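Local atomic coordinates of C-domain type II peptide synthetase (Streptomyces globisporus, PDB entry 4ZNM), a protein that is a condensation-domain protein of the type II, free-standing kind found in peptide synthetase systems, with a fold of the CoA-dependent acyltransferase clan. Residues W244-V249 with L398-G403. Residues are numbered along the deposited sequence; the frame is centred on the assembly and turned at random.
Sequences WQRFAV and LSQAEG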
# COMPACT_ATOMS: atom_id res chain seq x y z
N TRP A 244 -9.06 -9.67 -3.08
CA TRP A 244 -8.70 -8.49 -3.81
C TRP A 244 -9.34 -8.55 -5.19
O TRP A 244 -9.31 -9.60 -5.85
CB TRP A 244 -7.19 -8.37 -3.95
CG TRP A 244 -6.48 -8.17 -2.66
CD1 TRP A 244 -6.03 -9.13 -1.79
CD2 TRP A 244 -6.13 -6.91 -2.06
NE1 TRP A 244 -5.41 -8.54 -0.71
CE2 TRP A 244 -5.48 -7.18 -0.85
CE3 TRP A 244 -6.32 -5.57 -2.44
CZ2 TRP A 244 -5.00 -6.19 -0.04
CZ3 TRP A 244 -5.85 -4.60 -1.62
CH2 TRP A 244 -5.20 -4.91 -0.43
N GLN A 245 -9.97 -7.44 -5.59
CA GLN A 245 -10.47 -7.29 -6.96
C GLN A 245 -9.65 -6.21 -7.63
O GLN A 245 -9.45 -5.13 -7.08
CB GLN A 245 -11.96 -6.95 -6.97
CG GLN A 245 -12.80 -8.18 -6.55
CD GLN A 245 -14.30 -7.94 -6.58
OE1 GLN A 245 -14.80 -7.18 -7.42
NE2 GLN A 245 -15.02 -8.59 -5.65
N ARG A 246 -9.16 -6.51 -8.83
CA ARG A 246 -8.23 -5.62 -9.54
C ARG A 246 -8.99 -4.87 -10.58
O ARG A 246 -9.93 -5.40 -11.13
CB ARG A 246 -7.13 -6.41 -10.22
CG ARG A 246 -6.64 -7.57 -9.44
CD ARG A 246 -5.69 -7.15 -8.36
NE ARG A 246 -5.19 -8.35 -7.72
CZ ARG A 246 -4.55 -8.37 -6.57
NH1 ARG A 246 -4.32 -7.24 -5.91
NH2 ARG A 246 -4.15 -9.52 -6.07
N PHE A 247 -8.60 -3.64 -10.84
CA PHE A 247 -9.23 -2.87 -11.91
C PHE A 247 -8.23 -1.88 -12.48
O PHE A 247 -7.14 -1.67 -11.93
CB PHE A 247 -10.47 -2.14 -11.39
CG PHE A 247 -10.18 -1.10 -10.37
CD1 PHE A 247 -10.12 -1.43 -9.04
CD2 PHE A 247 -9.98 0.23 -10.74
CE1 PHE A 247 -9.86 -0.47 -8.07
CE2 PHE A 247 -9.73 1.21 -9.76
CZ PHE A 247 -9.67 0.85 -8.43
N ALA A 248 -8.60 -1.30 -13.61
CA ALA A 248 -7.75 -0.35 -14.32
C ALA A 248 -8.62 0.76 -14.85
O ALA A 248 -9.75 0.52 -15.31
CB ALA A 248 -7.03 -1.00 -15.42
N VAL A 249 -8.13 1.98 -14.76
CA VAL A 249 -8.89 3.06 -15.31
C VAL A 249 -8.48 3.15 -16.77
O VAL A 249 -7.34 3.50 -17.09
CB VAL A 249 -8.70 4.34 -14.54
CG1 VAL A 249 -9.60 5.43 -15.08
CG2 VAL A 249 -9.04 4.10 -13.11
N LEU A 398 -6.24 -10.04 -12.68
CA LEU A 398 -6.62 -11.28 -12.04
C LEU A 398 -6.94 -11.02 -10.58
O LEU A 398 -6.08 -10.63 -9.81
CB LEU A 398 -5.47 -12.29 -12.14
CG LEU A 398 -5.75 -13.75 -12.42
CD1 LEU A 398 -6.75 -13.95 -13.53
CD2 LEU A 398 -4.44 -14.40 -12.78
N SER A 399 -8.17 -11.29 -10.20
CA SER A 399 -8.55 -11.17 -8.81
C SER A 399 -7.99 -12.33 -7.96
O SER A 399 -7.50 -13.35 -8.47
CB SER A 399 -10.07 -11.07 -8.69
OG SER A 399 -10.67 -12.34 -8.87
N GLN A 400 -8.03 -12.12 -6.65
CA GLN A 400 -7.35 -12.98 -5.69
C GLN A 400 -8.34 -13.31 -4.60
O GLN A 400 -8.85 -12.40 -3.93
CB GLN A 400 -6.11 -12.28 -5.11
CG GLN A 400 -5.59 -12.85 -3.79
CD GLN A 400 -4.80 -14.09 -4.01
OE1 GLN A 400 -5.27 -15.23 -3.79
NE2 GLN A 400 -3.58 -13.91 -4.49
N ALA A 401 -8.61 -14.60 -4.41
CA ALA A 401 -9.57 -15.03 -3.41
C ALA A 401 -9.01 -14.94 -1.99
O ALA A 401 -9.75 -14.73 -1.06
CB ALA A 401 -10.01 -16.44 -3.70
N GLU A 402 -7.69 -15.08 -1.84
CA GLU A 402 -7.06 -15.11 -0.53
C GLU A 402 -5.61 -14.65 -0.61
O GLU A 402 -4.72 -15.44 -0.93
CB GLU A 402 -7.11 -16.52 0.07
CG GLU A 402 -6.65 -16.54 1.54
CD GLU A 402 -7.27 -17.68 2.36
OE1 GLU A 402 -7.39 -18.81 1.81
OE2 GLU A 402 -7.63 -17.45 3.55
N GLY A 403 -5.39 -13.38 -0.30
CA GLY A 403 -4.11 -12.74 -0.55
C GLY A 403 -3.59 -11.95 0.61
O GLY A 403 -3.88 -12.27 1.78
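A single antiparallel bridge between W244 and Q400 joins the edge strand 242-249 of the five-stranded sheet to the loop that runs from strand 388-392 of the other sheet to strand 410-416. Helix 110-125 and strand 388-392 go with the six-stranded sheet, so the contact lies where the two halves of the condensation-domain fold meet. The pair is of the hydrogen-bonded type: W244 N reaches Q400 O at 2.9 Å, and Q400 N returns the bond to W244 O. Beyond the bridge, the side chain of R246 takes over from the backbone. Its NE donates to L398 O at 3.2 Å; the oxygen sits at the guanidinium edge, in its plane, while the donor is tilted 28° from the carbonyl plane. With R246 CG anti to its carbonyl carbon (chi1 -38°), CG comes within 3.1 Å of L398 O; the bend at chi2 then turns CD. R246 and Q400 run side by side in the same direction, with NH2 of R246 3.5 Å from Q400 CB and the guanidinium and amide planes 82° apart. One face of the guanidinium is covered off-centre by W244 CB. S399 presses its CB onto W244 O at 3.3 Å, and the edge of the indole meets G403, NE1 lying 4.1 Å from G403 C. Within the loop, E402 N donates to Q400 OE1 (3.1 Å), while Q400 NE2 bonds to N122 O and W244 NE1 to S404 O. The guanidinium is held at three nitrogens, tying strand 242-249 to the loop (NE to L398), strand 422-429 (NH1 to S425) and helix 110-125 (NH2 in a salt bridge with E125); the carboxylate of E125 probably offsets the repulsion between R246 and the like-charged R396 nearby.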